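Local structure of CTP:phosphocholine Cytidylyltransferase (Streptococcus pneumoniae, 1JYK) at residues A33-R38 with D100-Y105; E116-S121 with E191-F196; Y129-M134 with R244-I249. The protein catalyses the transfer of a cytidylyl group from CTP to phosphocholine, giving CDP-choline and pyrophosphate. All blocks are in the same frame, centred on the assembly; numbering follows the deposited sequence.

Contact 1: A33-R38 with D100-Y105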
ATOM      1  N   ALA A  33      -4.102   6.454  -6.585  1.00 15.26           N
ATOM      2  CA  ALA A  33      -5.240   7.127  -7.213  1.00 16.23           C
ATOM      3  C   ALA A  33      -5.946   8.209  -6.391  1.00 16.55           C
ATOM      4  O   ALA A  33      -6.569   9.109  -6.958  1.00 16.82           O
ATOM      5  CB  ALA A  33      -6.258   6.086  -7.663  1.00 15.57           C
ATOM      6  N   GLY A  34      -5.844   8.122  -5.068  1.00 17.47           N
ATOM      7  CA  GLY A  34      -6.520   9.063  -4.185  1.00 17.27           C
ATOM      8  C   GLY A  34      -6.202  10.546  -4.257  1.00 19.31           C
ATOM      9  O   GLY A  34      -5.183  10.966  -4.807  1.00 19.26           O
ATOM     10  N   LEU A  35      -7.087  11.344  -3.665  1.00 19.88           N
ATOM     11  CA  LEU A  35      -6.944  12.794  -3.641  1.00 20.69           C
ATOM     12  C   LEU A  35      -5.855  13.330  -2.699  1.00 21.79           C
ATOM     13  O   LEU A  35      -5.337  14.432  -2.910  1.00 22.15           O
ATOM     14  CB  LEU A  35      -8.291  13.435  -3.283  1.00 21.79           C
ATOM     15  CG  LEU A  35      -9.429  13.202  -4.281  1.00 24.07           C
ATOM     16  CD1 LEU A  35     -10.768  13.401  -3.595  1.00 24.59           C
ATOM     17  CD2 LEU A  35      -9.288  14.156  -5.445  1.00 24.33           C
ATOM     18  N   GLY A  36      -5.510  12.569  -1.659  1.00 20.71           N
ATOM     19  CA  GLY A  36      -4.485  13.023  -0.728  1.00 19.96           C
ATOM     20  C   GLY A  36      -4.810  14.370  -0.105  1.00 21.22           C
ATOM     21  O   GLY A  36      -3.918  15.170   0.185  1.00 20.74           O
ATOM     22  N   THR A  37      -6.098  14.616   0.106  1.00 21.97           N
ATOM     23  CA  THR A  37      -6.579  15.865   0.691  1.00 23.46           C
ATOM     24  C   THR A  37      -5.853  16.285   1.968  1.00 23.81           C
ATOM     25  O   THR A  37      -5.557  17.470   2.160  1.00 23.82           O
ATOM     26  CB  THR A  37      -8.078  15.763   1.006  1.00 24.89           C
ATOM     27  OG1 THR A  37      -8.784  15.393  -0.184  1.00 26.44           O
ATOM     28  CG2 THR A  37      -8.608  17.090   1.522  1.00 25.39           C
ATOM     29  N   ARG A  38      -5.570  15.319   2.838  1.00 23.96           N
ATOM     30  CA  ARG A  38      -4.889  15.598   4.102  1.00 25.25           C
ATOM     31  C   ARG A  38      -3.474  16.169   3.926  1.00 24.48           C
ATOM     32  O   ARG A  38      -2.902  16.724   4.869  1.00 23.66           O
ATOM     33  CB  ARG A  38      -4.819  14.321   4.949  1.00 27.60           C
ATOM     34  CG  ARG A  38      -3.811  13.305   4.430  1.00 32.41           C
ATOM     35  CD  ARG A  38      -3.575  12.160   5.408  1.00 37.41           C
ATOM     36  NE  ARG A  38      -2.650  11.117   4.935  1.00 44.05           N
ATOM     37  CZ  ARG A  38      -2.019  11.088   3.755  1.00 47.85           C
ATOM     38  NH1 ARG A  38      -2.177  12.051   2.853  1.00 50.09           N
ATOM     39  NH2 ARG A  38      -1.211  10.073   3.474  1.00 48.14           N
ATOM     40  N   ASP A 100     -11.517   5.453 -12.143  1.00 24.07           N
ATOM     41  CA  ASP A 100     -12.364   6.631 -12.255  1.00 27.30           C
ATOM     42  C   ASP A 100     -13.241   6.892 -11.034  1.00 26.38           C
ATOM     43  O   ASP A 100     -13.890   7.935 -10.940  1.00 27.01           O
ATOM     44  CB  ASP A 100     -13.225   6.542 -13.514  1.00 31.96           C
ATOM     45  CG  ASP A 100     -14.282   5.475 -13.420  1.00 37.17           C
ATOM     46  OD1 ASP A 100     -15.468   5.827 -13.265  1.00 42.87           O
ATOM     47  OD2 ASP A 100     -13.928   4.286 -13.504  1.00 39.97           O
ATOM     48  N   LYS A 101     -13.265   5.957 -10.093  1.00 24.47           N
ATOM     49  CA  LYS A 101     -14.060   6.152  -8.885  1.00 25.09           C
ATOM     50  C   LYS A 101     -13.149   6.575  -7.737  1.00 24.15           C
ATOM     51  O   LYS A 101     -13.543   6.529  -6.576  1.00 23.36           O
ATOM     52  CB  LYS A 101     -14.791   4.860  -8.502  1.00 25.92           C
ATOM     53  CG  LYS A 101     -15.411   4.110  -9.669  1.00 28.80           C
ATOM     54  CD  LYS A 101     -16.256   5.022 -10.534  1.00 31.31           C
ATOM     55  CE  LYS A 101     -17.421   5.588  -9.754  1.00 33.10           C
ATOM     56  NZ  LYS A 101     -18.714   5.087 -10.285  1.00 35.69           N
ATOM     57  N   TYR A 102     -11.933   6.993  -8.069  1.00 23.40           N
ATOM     58  CA  TYR A 102     -10.968   7.393  -7.058  1.00 24.05           C
ATOM     59  C   TYR A 102     -11.524   8.409  -6.069  1.00 25.36           C
ATOM     60  O   TYR A 102     -11.090   8.471  -4.917  1.00 25.81           O
ATOM     61  CB  TYR A 102      -9.714   7.959  -7.727  1.00 24.07           C
ATOM     62  CG  TYR A 102      -9.911   9.327  -8.336  1.00 24.15           C
ATOM     63  CD1 TYR A 102     -10.227   9.466  -9.687  1.00 23.03           C
ATOM     64  CD2 TYR A 102      -9.770  10.484  -7.564  1.00 23.92           C
ATOM     65  CE1 TYR A 102     -10.395  10.720 -10.258  1.00 24.77           C
ATOM     66  CE2 TYR A 102      -9.937  11.747  -8.124  1.00 24.72           C
ATOM     67  CZ  TYR A 102     -10.249  11.854  -9.471  1.00 25.77           C
ATOM     68  OH  TYR A 102     -10.416  13.094 -10.041  1.00 28.92           O
ATOM     69  N   ALA A 103     -12.482   9.208  -6.524  1.00 26.73           N
ATOM     70  CA  ALA A 103     -13.075  10.229  -5.672  1.00 28.99           C
ATOM     71  C   ALA A 103     -14.402   9.790  -5.065  1.00 29.89           C
ATOM     72  O   ALA A 103     -14.855  10.365  -4.079  1.00 32.14           O
ATOM     73  CB  ALA A 103     -13.270  11.510  -6.466  1.00 29.25           C
ATOM     74  N   ASP A 104     -15.017   8.766  -5.649  1.00 30.37           N
ATOM     75  CA  ASP A 104     -16.306   8.272  -5.172  1.00 29.86           C
ATOM     76  C   ASP A 104     -16.225   7.128  -4.176  1.00 28.73           C
ATOM     77  O   ASP A 104     -16.868   7.170  -3.131  1.00 30.30           O
ATOM     78  CB  ASP A 104     -17.161   7.829  -6.358  1.00 32.84           C
ATOM     79  CG  ASP A 104     -17.182   8.853  -7.467  1.00 35.07           C
ATOM     80  OD1 ASP A 104     -17.064   8.455  -8.645  1.00 37.25           O
ATOM     81  OD2 ASP A 104     -17.313  10.056  -7.156  1.00 36.61           O
ATOM     82  N   TYR A 105     -15.450   6.100  -4.513  1.00 25.66           N
ATOM     83  CA  TYR A 105     -15.293   4.929  -3.658  1.00 23.93           C
ATOM     84  C   TYR A 105     -13.980   4.946  -2.872  1.00 23.87           C
ATOM     85  O   TYR A 105     -13.034   5.650  -3.229  1.00 23.79           O
ATOM     86  CB  TYR A 105     -15.307   3.645  -4.488  1.00 22.71           C
ATOM     87  CG  TYR A 105     -16.471   3.446  -5.432  1.00 22.57           C
ATOM     88  CD1 TYR A 105     -17.660   4.164  -5.297  1.00 22.68           C
ATOM     89  CD2 TYR A 105     -16.387   2.496  -6.445  1.00 22.81           C
ATOM     90  CE1 TYR A 105     -18.739   3.928  -6.153  1.00 23.56           C
ATOM     91  CE2 TYR A 105     -17.450   2.252  -7.301  1.00 25.10           C
ATOM     92  CZ  TYR A 105     -18.622   2.965  -7.155  1.00 25.85           C
ATOM     93  OH  TYR A 105     -19.666   2.689  -8.019  1.00 28.56           O
TER
HETATM   94  O   HOH W   1      -9.285  10.106  -2.556  1.00 33.07           O

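Contact 2: E116-S121 with E191-F196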
ATOM      1  N   GLU A 116      -7.290  -9.722 -10.046  1.00 18.25           N
ATOM      2  CA  GLU A 116      -6.694 -10.940 -10.578  1.00 20.42           C
ATOM      3  C   GLU A 116      -5.163 -10.893 -10.599  1.00 20.26           C
ATOM      4  O   GLU A 116      -4.509 -11.878 -10.930  1.00 22.04           O
ATOM      5  CB  GLU A 116      -7.250 -11.227 -11.977  1.00 23.26           C
ATOM      6  CG  GLU A 116      -8.795 -11.252 -12.047  1.00 30.07           C
ATOM      7  CD  GLU A 116      -9.453 -12.238 -11.066  1.00 33.17           C
ATOM      8  OE1 GLU A 116      -8.829 -13.264 -10.719  1.00 34.55           O
ATOM      9  OE2 GLU A 116     -10.603 -11.990 -10.641  1.00 34.79           O
ATOM     10  N   GLU A 117      -4.596  -9.752 -10.226  1.00 20.04           N
ATOM     11  CA  GLU A 117      -3.145  -9.585 -10.195  1.00 20.14           C
ATOM     12  C   GLU A 117      -2.611  -9.691  -8.770  1.00 20.15           C
ATOM     13  O   GLU A 117      -1.405  -9.621  -8.545  1.00 19.96           O
ATOM     14  CB  GLU A 117      -2.768  -8.215 -10.757  1.00 21.22           C
ATOM     15  CG  GLU A 117      -3.317  -7.945 -12.140  1.00 25.92           C
ATOM     16  CD  GLU A 117      -2.379  -8.421 -13.233  1.00 29.27           C
ATOM     17  OE1 GLU A 117      -1.315  -8.992 -12.907  1.00 31.02           O
ATOM     18  OE2 GLU A 117      -2.703  -8.219 -14.422  1.00 33.52           O
ATOM     19  N   LEU A 118      -3.510  -9.859  -7.808  1.00 19.82           N
ATOM     20  CA  LEU A 118      -3.113  -9.926  -6.409  1.00 19.59           C
ATOM     21  C   LEU A 118      -2.140 -11.043  -6.038  1.00 19.70           C
ATOM     22  O   LEU A 118      -1.231 -10.831  -5.227  1.00 20.48           O
ATOM     23  CB  LEU A 118      -4.354 -10.012  -5.518  1.00 18.76           C
ATOM     24  CG  LEU A 118      -4.112  -9.802  -4.018  1.00 18.30           C
ATOM     25  CD1 LEU A 118      -3.387  -8.482  -3.765  1.00 17.53           C
ATOM     26  CD2 LEU A 118      -5.451  -9.816  -3.305  1.00 17.07           C
ATOM     27  N   ALA A 119      -2.326 -12.222  -6.621  1.00 20.19           N
ATOM     28  CA  ALA A 119      -1.470 -13.372  -6.325  1.00 20.06           C
ATOM     29  C   ALA A 119       0.023 -13.093  -6.476  1.00 19.70           C
ATOM     30  O   ALA A 119       0.481 -12.675  -7.539  1.00 19.70           O
ATOM     31  CB  ALA A 119      -1.865 -14.553  -7.202  1.00 21.87           C
ATOM     32  N   ASN A 120       0.769 -13.344  -5.401  1.00 19.24           N
ATOM     33  CA  ASN A 120       2.212 -13.141  -5.374  1.00 19.93           C
ATOM     34  C   ASN A 120       2.590 -11.705  -5.675  1.00 19.80           C
ATOM     35  O   ASN A 120       3.579 -11.431  -6.359  1.00 20.25           O
ATOM     36  CB  ASN A 120       2.880 -14.078  -6.370  1.00 21.74           C
ATOM     37  CG  ASN A 120       2.768 -15.523  -5.951  1.00 24.06           C
ATOM     38  OD1 ASN A 120       3.008 -15.860  -4.790  1.00 25.06           O
ATOM     39  ND2 ASN A 120       2.391 -16.386  -6.886  1.00 25.96           N
ATOM     40  N   SER A 121       1.802 -10.783  -5.138  1.00 19.06           N
ATOM     41  CA  SER A 121       2.039  -9.372  -5.361  1.00 18.44           C
ATOM     42  C   SER A 121       2.170  -8.552  -4.083  1.00 16.93           C
ATOM     43  O   SER A 121       1.574  -8.870  -3.049  1.00 16.65           O
ATOM     44  CB  SER A 121       0.903  -8.803  -6.211  1.00 19.80           C
ATOM     45  OG  SER A 121       0.972  -7.391  -6.283  1.00 23.68           O
ATOM     46  N   GLU A 191      -6.279 -15.752  -3.590  1.00 19.79           N
ATOM     47  CA  GLU A 191      -7.448 -16.416  -4.145  1.00 21.53           C
ATOM     48  C   GLU A 191      -8.632 -16.221  -3.204  1.00 21.70           C
ATOM     49  O   GLU A 191      -9.735 -15.890  -3.636  1.00 22.26           O
ATOM     50  CB  GLU A 191      -7.157 -17.900  -4.332  1.00 24.62           C
ATOM     51  CG  GLU A 191      -8.212 -18.630  -5.119  1.00 32.25           C
ATOM     52  CD  GLU A 191      -7.997 -20.128  -5.112  1.00 37.81           C
ATOM     53  OE1 GLU A 191      -7.704 -20.681  -4.030  1.00 41.39           O
ATOM     54  OE2 GLU A 191      -8.120 -20.753  -6.187  1.00 40.64           O
ATOM     55  N   LYS A 192      -8.399 -16.414  -1.910  1.00 21.32           N
ATOM     56  CA  LYS A 192      -9.459 -16.241  -0.924  1.00 21.36           C
ATOM     57  C   LYS A 192      -9.908 -14.787  -0.894  1.00 18.96           C
ATOM     58  O   LYS A 192     -11.100 -14.498  -0.861  1.00 19.03           O
ATOM     59  CB  LYS A 192      -8.971 -16.655   0.468  1.00 23.45           C
ATOM     60  CG  LYS A 192      -8.747 -18.151   0.613  1.00 27.07           C
ATOM     61  CD  LYS A 192      -8.575 -18.544   2.070  1.00 30.43           C
ATOM     62  CE  LYS A 192      -9.306 -19.836   2.374  1.00 31.32           C
ATOM     63  NZ  LYS A 192      -8.897 -20.397   3.687  1.00 32.39           N
ATOM     64  N   ILE A 193      -8.948 -13.871  -0.903  1.00 17.23           N
ATOM     65  CA  ILE A 193      -9.275 -12.454  -0.868  1.00 16.82           C
ATOM     66  C   ILE A 193     -10.090 -12.016  -2.101  1.00 16.88           C
ATOM     67  O   ILE A 193     -10.990 -11.185  -1.985  1.00 16.01           O
ATOM     68  CB  ILE A 193      -7.989 -11.601  -0.747  1.00 15.98           C
ATOM     69  CG1 ILE A 193      -7.422 -11.746   0.664  1.00 13.86           C
ATOM     70  CG2 ILE A 193      -8.281 -10.130  -1.046  1.00 13.79           C
ATOM     71  CD1 ILE A 193      -5.962 -11.319   0.794  1.00 15.73           C
ATOM     72  N   VAL A 194      -9.788 -12.575  -3.272  1.00 16.95           N
ATOM     73  CA  VAL A 194     -10.525 -12.191  -4.475  1.00 18.08           C
ATOM     74  C   VAL A 194     -11.989 -12.612  -4.340  1.00 18.41           C
ATOM     75  O   VAL A 194     -12.897 -11.885  -4.748  1.00 17.77           O
ATOM     76  CB  VAL A 194      -9.918 -12.821  -5.756  1.00 18.28           C
ATOM     77  CG1 VAL A 194     -10.858 -12.609  -6.940  1.00 18.11           C
ATOM     78  CG2 VAL A 194      -8.554 -12.193  -6.052  1.00 18.32           C
ATOM     79  N   SER A 195     -12.216 -13.782  -3.757  1.00 19.02           N
ATOM     80  CA  SER A 195     -13.579 -14.255  -3.568  1.00 19.83           C
ATOM     81  C   SER A 195     -14.315 -13.308  -2.613  1.00 18.71           C
ATOM     82  O   SER A 195     -15.503 -13.019  -2.798  1.00 17.39           O
ATOM     83  CB  SER A 195     -13.569 -15.685  -3.023  1.00 19.95           C
ATOM     84  OG  SER A 195     -13.339 -15.697  -1.626  1.00 23.70           O
ATOM     85  N   PHE A 196     -13.609 -12.817  -1.597  1.00 19.00           N
ATOM     86  CA  PHE A 196     -14.203 -11.885  -0.641  1.00 18.50           C
ATOM     87  C   PHE A 196     -14.479 -10.562  -1.350  1.00 17.77           C
ATOM     88  O   PHE A 196     -15.480  -9.890  -1.078  1.00 17.34           O
ATOM     89  CB  PHE A 196     -13.254 -11.626   0.537  1.00 17.97           C
ATOM     90  CG  PHE A 196     -12.901 -12.857   1.320  1.00 19.90           C
ATOM     91  CD1 PHE A 196     -11.670 -12.952   1.962  1.00 20.17           C
ATOM     92  CD2 PHE A 196     -13.790 -13.926   1.413  1.00 20.74           C
ATOM     93  CE1 PHE A 196     -11.325 -14.095   2.686  1.00 20.54           C
ATOM     94  CE2 PHE A 196     -13.456 -15.073   2.132  1.00 20.66           C
ATOM     95  CZ  PHE A 196     -12.219 -15.157   2.769  1.00 22.03           C
TER

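Contact 3: Y129-M134 with R244-I249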
ATOM      1  N   TYR A 129       7.626   7.126   2.489  1.00 16.78           N
ATOM      2  CA  TYR A 129       9.000   7.196   2.032  1.00 16.64           C
ATOM      3  C   TYR A 129       9.693   6.002   2.688  1.00 17.64           C
ATOM      4  O   TYR A 129       9.664   5.855   3.914  1.00 17.22           O
ATOM      5  CB  TYR A 129       9.667   8.494   2.483  1.00 14.57           C
ATOM      6  CG  TYR A 129      11.117   8.576   2.065  1.00 16.55           C
ATOM      7  CD1 TYR A 129      12.140   8.198   2.938  1.00 16.49           C
ATOM      8  CD2 TYR A 129      11.466   9.006   0.784  1.00 16.73           C
ATOM      9  CE1 TYR A 129      13.475   8.248   2.547  1.00 16.29           C
ATOM     10  CE2 TYR A 129      12.796   9.059   0.382  1.00 17.24           C
ATOM     11  CZ  TYR A 129      13.793   8.679   1.268  1.00 17.90           C
ATOM     12  OH  TYR A 129      15.108   8.748   0.873  1.00 19.09           O
ATOM     13  N   LEU A 130      10.306   5.147   1.880  1.00 17.82           N
ATOM     14  CA  LEU A 130      10.981   3.965   2.406  1.00 17.85           C
ATOM     15  C   LEU A 130      12.471   4.203   2.629  1.00 18.91           C
ATOM     16  O   LEU A 130      13.225   4.389   1.671  1.00 19.58           O
ATOM     17  CB  LEU A 130      10.777   2.782   1.449  1.00 17.70           C
ATOM     18  CG  LEU A 130       9.334   2.580   0.965  1.00 17.38           C
ATOM     19  CD1 LEU A 130       9.285   1.518  -0.104  1.00 17.70           C
ATOM     20  CD2 LEU A 130       8.455   2.193   2.135  1.00 17.78           C
ATOM     21  N   PHE A 131      12.893   4.202   3.890  1.00 19.37           N
ATOM     22  CA  PHE A 131      14.302   4.406   4.216  1.00 20.20           C
ATOM     23  C   PHE A 131      15.129   3.149   3.959  1.00 21.45           C
ATOM     24  O   PHE A 131      16.340   3.222   3.782  1.00 23.83           O
ATOM     25  CB  PHE A 131      14.457   4.825   5.678  1.00 18.93           C
ATOM     26  CG  PHE A 131      14.311   6.300   5.901  1.00 18.57           C
ATOM     27  CD1 PHE A 131      15.397   7.155   5.727  1.00 18.90           C
ATOM     28  CD2 PHE A 131      13.081   6.842   6.265  1.00 18.78           C
ATOM     29  CE1 PHE A 131      15.259   8.532   5.911  1.00 19.09           C
ATOM     30  CE2 PHE A 131      12.934   8.211   6.451  1.00 18.89           C
ATOM     31  CZ  PHE A 131      14.025   9.058   6.274  1.00 18.83           C
ATOM     32  N   LYS A 132      14.473   1.993   3.936  1.00 21.80           N
ATOM     33  CA  LYS A 132      15.166   0.736   3.708  1.00 22.14           C
ATOM     34  C   LYS A 132      14.439  -0.109   2.673  1.00 21.12           C
ATOM     35  O   LYS A 132      13.208  -0.055   2.593  1.00 20.32           O
ATOM     36  CB  LYS A 132      15.271  -0.041   5.024  1.00 26.24           C
ATOM     37  CG  LYS A 132      16.165   0.620   6.066  1.00 31.61           C
ATOM     38  CD  LYS A 132      17.253  -0.326   6.554  1.00 36.43           C
ATOM     39  CE  LYS A 132      16.768  -1.171   7.722  1.00 39.80           C
ATOM     40  NZ  LYS A 132      17.757  -2.221   8.115  1.00 42.51           N
ATOM     41  N   ASN A 133      15.203  -0.873   1.884  1.00 18.90           N
ATOM     42  CA  ASN A 133      14.632  -1.758   0.866  1.00 18.23           C
ATOM     43  C   ASN A 133      14.356  -3.166   1.397  1.00 17.16           C
ATOM     44  O   ASN A 133      15.175  -4.072   1.440  1.00 17.73           O
ATOM     45  CB  ASN A 133      15.496  -1.852  -0.381  1.00 16.25           C
ATOM     46  CG  ASN A 133      14.744  -2.487  -1.541  1.00 17.33           C
ATOM     47  OD1 ASN A 133      13.605  -2.944  -1.383  1.00 15.69           O
ATOM     48  ND2 ASN A 133      15.373  -2.519  -2.710  1.00 16.26           N
HETATM   49  N   MSE A 134      13.108  -3.246   1.757  1.00 18.17           N
HETATM   50  CA  MSE A 134      12.267  -4.262   2.345  1.00 19.18           C
HETATM   51  C   MSE A 134      11.877  -5.373   1.371  1.00 18.58           C
HETATM   52  O   MSE A 134      11.602  -6.510   1.767  1.00 17.57           O
HETATM   53  CB  MSE A 134      11.156  -3.364   2.507  1.00 26.55           C
HETATM   54  CG  MSE A 134       9.852  -3.586   2.835  1.00 26.01           C
HETATM   55 SE   MSE A 134       9.754  -1.833   2.503  1.00 32.25          SE
HETATM   56  CE  MSE A 134      10.197  -1.170   4.395  1.00 28.10           C
ATOM     57  N   ARG A 244       7.449  18.243   5.630  1.00 18.72           N
ATOM     58  CA  ARG A 244       8.481  19.213   5.962  1.00 20.25           C
ATOM     59  C   ARG A 244       9.568  18.600   6.848  1.00 20.61           C
ATOM     60  O   ARG A 244      10.757  18.848   6.652  1.00 20.33           O
ATOM     61  CB  ARG A 244       7.843  20.426   6.648  1.00 20.64           C
ATOM     62  CG  ARG A 244       7.140  21.341   5.665  1.00 20.52           C
ATOM     63  CD  ARG A 244       6.116  22.243   6.327  1.00 19.21           C
ATOM     64  NE  ARG A 244       5.330  22.966   5.327  1.00 19.42           N
ATOM     65  CZ  ARG A 244       4.217  23.645   5.598  1.00 22.53           C
ATOM     66  NH1 ARG A 244       3.758  23.692   6.847  1.00 20.16           N
ATOM     67  NH2 ARG A 244       3.559  24.267   4.626  1.00 19.75           N
ATOM     68  N   LYS A 245       9.158  17.794   7.820  1.00 21.09           N
ATOM     69  CA  LYS A 245      10.112  17.154   8.714  1.00 22.13           C
ATOM     70  C   LYS A 245      11.024  16.198   7.952  1.00 21.58           C
ATOM     71  O   LYS A 245      12.230  16.171   8.181  1.00 21.37           O
ATOM     72  CB  LYS A 245       9.367  16.413   9.823  1.00 23.86           C
ATOM     73  CG  LYS A 245       8.874  17.345  10.915  1.00 28.40           C
ATOM     74  CD  LYS A 245       7.822  16.706  11.800  1.00 33.10           C
ATOM     75  CE  LYS A 245       7.313  17.712  12.824  1.00 36.49           C
ATOM     76  NZ  LYS A 245       6.509  17.072  13.901  1.00 40.03           N
ATOM     77  N   LEU A 246      10.445  15.416   7.044  1.00 20.74           N
ATOM     78  CA  LEU A 246      11.217  14.464   6.251  1.00 20.38           C
ATOM     79  C   LEU A 246      12.239  15.183   5.381  1.00 21.19           C
ATOM     80  O   LEU A 246      13.372  14.731   5.234  1.00 20.39           O
ATOM     81  CB  LEU A 246      10.294  13.637   5.349  1.00 19.91           C
ATOM     82  CG  LEU A 246      11.000  12.711   4.351  1.00 20.08           C
ATOM     83  CD1 LEU A 246      11.851  11.691   5.104  1.00 19.98           C
ATOM     84  CD2 LEU A 246       9.962  12.005   3.483  1.00 19.99           C
ATOM     85  N   GLU A 247      11.827  16.300   4.792  1.00 21.44           N
ATOM     86  CA  GLU A 247      12.719  17.064   3.937  1.00 23.75           C
ATOM     87  C   GLU A 247      13.943  17.471   4.743  1.00 24.85           C
ATOM     88  O   GLU A 247      15.070  17.384   4.262  1.00 25.24           O
ATOM     89  CB  GLU A 247      12.002  18.306   3.397  1.00 24.04           C
ATOM     90  CG  GLU A 247      11.051  18.013   2.237  1.00 26.01           C
ATOM     91  CD  GLU A 247      11.775  17.727   0.922  1.00 27.67           C
ATOM     92  OE1 GLU A 247      11.376  18.308  -0.110  1.00 29.13           O
ATOM     93  OE2 GLU A 247      12.733  16.923   0.911  1.00 28.50           O
ATOM     94  N   GLU A 248      13.709  17.907   5.977  1.00 27.34           N
ATOM     95  CA  GLU A 248      14.791  18.322   6.861  1.00 30.66           C
ATOM     96  C   GLU A 248      15.719  17.143   7.127  1.00 30.33           C
ATOM     97  O   GLU A 248      16.943  17.287   7.141  1.00 30.51           O
ATOM     98  CB  GLU A 248      14.224  18.850   8.183  1.00 34.28           C
ATOM     99  CG  GLU A 248      15.154  19.789   8.951  1.00 43.34           C
ATOM    100  CD  GLU A 248      16.049  20.630   8.038  1.00 48.66           C
ATOM    101  OE1 GLU A 248      15.520  21.253   7.087  1.00 50.85           O
ATOM    102  OE2 GLU A 248      17.281  20.669   8.274  1.00 51.93           O
ATOM    103  N   ILE A 249      15.130  15.973   7.339  1.00 29.54           N
ATOM    104  CA  ILE A 249      15.911  14.777   7.591  1.00 28.20           C
ATOM    105  C   ILE A 249      16.743  14.427   6.362  1.00 29.18           C
ATOM    106  O   ILE A 249      17.947  14.195   6.465  1.00 30.26           O
ATOM    107  CB  ILE A 249      15.005  13.587   7.945  1.00 26.17           C
ATOM    108  CG1 ILE A 249      14.342  13.838   9.295  1.00 24.19           C
ATOM    109  CG2 ILE A 249      15.820  12.302   7.997  1.00 25.74           C
ATOM    110  CD1 ILE A 249      13.244  12.861   9.629  1.00 23.87           C
TER

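Contact 1: A33-R38 with D100-Y105
L35 and Y102 share a water that lies between their backbones: L35 N gives it a hydrogen bond of 2.8 Å, and the water in turn donates to Y102 O over a weak 3.4 Å. The loop on L35's side runs A-G-L-G-T-R after strand 27-32, the glycine-rich G-x-G-T-R signature of the sugar-nucleotidyltransferase-like family. In this family it probably wraps the phosphates of the incoming nucleotide, here CTP. The facing loop, D100-Y105, follows strand 95-98, so the contact joins two loops at the ends of strands of one Rossmann-like sheet.

Besides the water, the contact is carried by side-chain packing around Y102. CG of Y102 sits between the backbone N and the carbonyl carbon (chi1 73°), which sets CB and the CD2 side of the ring beside A33 O. Its CB is 3.4 Å from A33 O, while that oxygen lies obliquely to the ring. The CB atoms of A33 and Y102 are 3.9 Å apart. Farther out, CD2 of L35 comes up to the ring edge in plane, 3.7 Å from CE2 of Y102, and the two side chains cross at about a right angle. The other L35 methyl, CD1, leans toward CB of A103 at 4.3 Å, a loose touch.

Y80 lies against both L35 and Y102 and is hydrogen-bonded through its backbone to A33, so a third loop closes the group. At the far end of the signature loop R38 NH2 makes a salt bridge to D127. Within the Y102 loop, K101 O accepts from both D104 N and Y105 N, at 2.8 Å each, and CB of K101 lies 3.5 Å above one face of the Y105 ring, offset toward its rim.

Contact 2: E116-S121 with E191-F196
I193 and V194, on successive positions of helix 187-201, meet L118 and E116 of the loop that leads into strand 121-125. Taken in order, E191 comes first and contributes its carbonyl: S195 N donates to E191 O in a regular helical bond. K192 takes no part in the contact with 116-121; its NZ is hydrogen-bonded to E221 O. Its carbonyl oxygen is gripped twice, by F196 N and by the hydroxyl of S195, whose OG donates to K192 O at 2.7 Å with the donor tilted 18° from the carbonyl plane. The same K192 O stands 3.2 Å above the centre of one face of the F196 ring.

I193 carries the main apolar touch. With CG1 beside the backbone N (chi1 -72°), CG2 stands anti to that N and meets CD2 of L118 at 3.6 Å, and the two side chains cross at about a right angle. V194 comes next, and its CG1 lies 3.8 Å from OE2 of E116. That glutamate starts out pointing away from the helix, but its chain bends at chi2 (-55°) and brings OE2 back to the valine methyl, the two side chains again crossing at about a right angle. This is van der Waals contact alone. S195 and F196 then carry the helix onward, with the F196 side chain touching L222.

The loop ends in a type II turn from L118 to S121, closed by a weak bond from S121 N to L118 O. N120 and S121 both face W185, forming a G1 bulge where strand 121-125 pairs antiparallel with strand 182-185. L118 touches W185 and also A190 of helix 187-201, which packs on this side of the sheet, while S121 reaches I29 on the neighbouring parallel strand 27-32.

Contact 3: Y129-M134 with R244-I249
The rings of Y129 and F131, which both receive L246, are also set against each other. CE1 of Y129 lies 3.6 Å above one face of the F131 ring, over its centre, and CG of F131 falls in the plane of the Y129 ring, at its edge. Y129 makes a further edge-to-face contact with Y61. L246 approaches both rings obliquely: CD2 meets Y129 mainly at CB, 3.7 Å away, while CD1 is 3.6 Å from CZ of F131. The leucine and F131 slide past each other in opposite directions, whereas it crosses Y129 at about a right angle.

These residues join the short strand 128-130 and the loop just after it to helix 240-250, the last helix of the chain. The strand pairs antiparallel with 234-236 in a small two-stranded sheet apart from the main one, with Y129 bonded through its backbone to Y235 and F131 to S233. Strand 234-236 comes just before helix 240-250 in the chain, and the helix sets L246 and I249 against Y129 and F131.

With CG anti to the backbone N (chi1 173°), L246 extends both methyls toward the aromatics. V53 and I237 touch the same leucine, and V53 also packs on Y129. One helical turn further along, I249 adds a looser touch: its CG2 lies 4.1 Å from CZ of F131, oblique to the ring, and the two side chains cross at about a right angle.

Contact 1 is complete in the sequence before contact 2 begins, and both border the main sheet: strand 27-32 runs into the signature loop of contact 1, while its parallel neighbour 121-125 leads out of the turn in contact 2. Their centres are about 23 Å apart. Contact 3 lies about 24 Å from contact 1 and about 30 Å from contact 2, centre to centre, with contacts 2 and 3 on opposite sides of the chain's centre. These two alternate along the sequence, so helix 187-201 returns to the loop before strand 121-125, and helix 240-250 later returns to strand 128-130, tying both sides of the fold to chain far away in sequence.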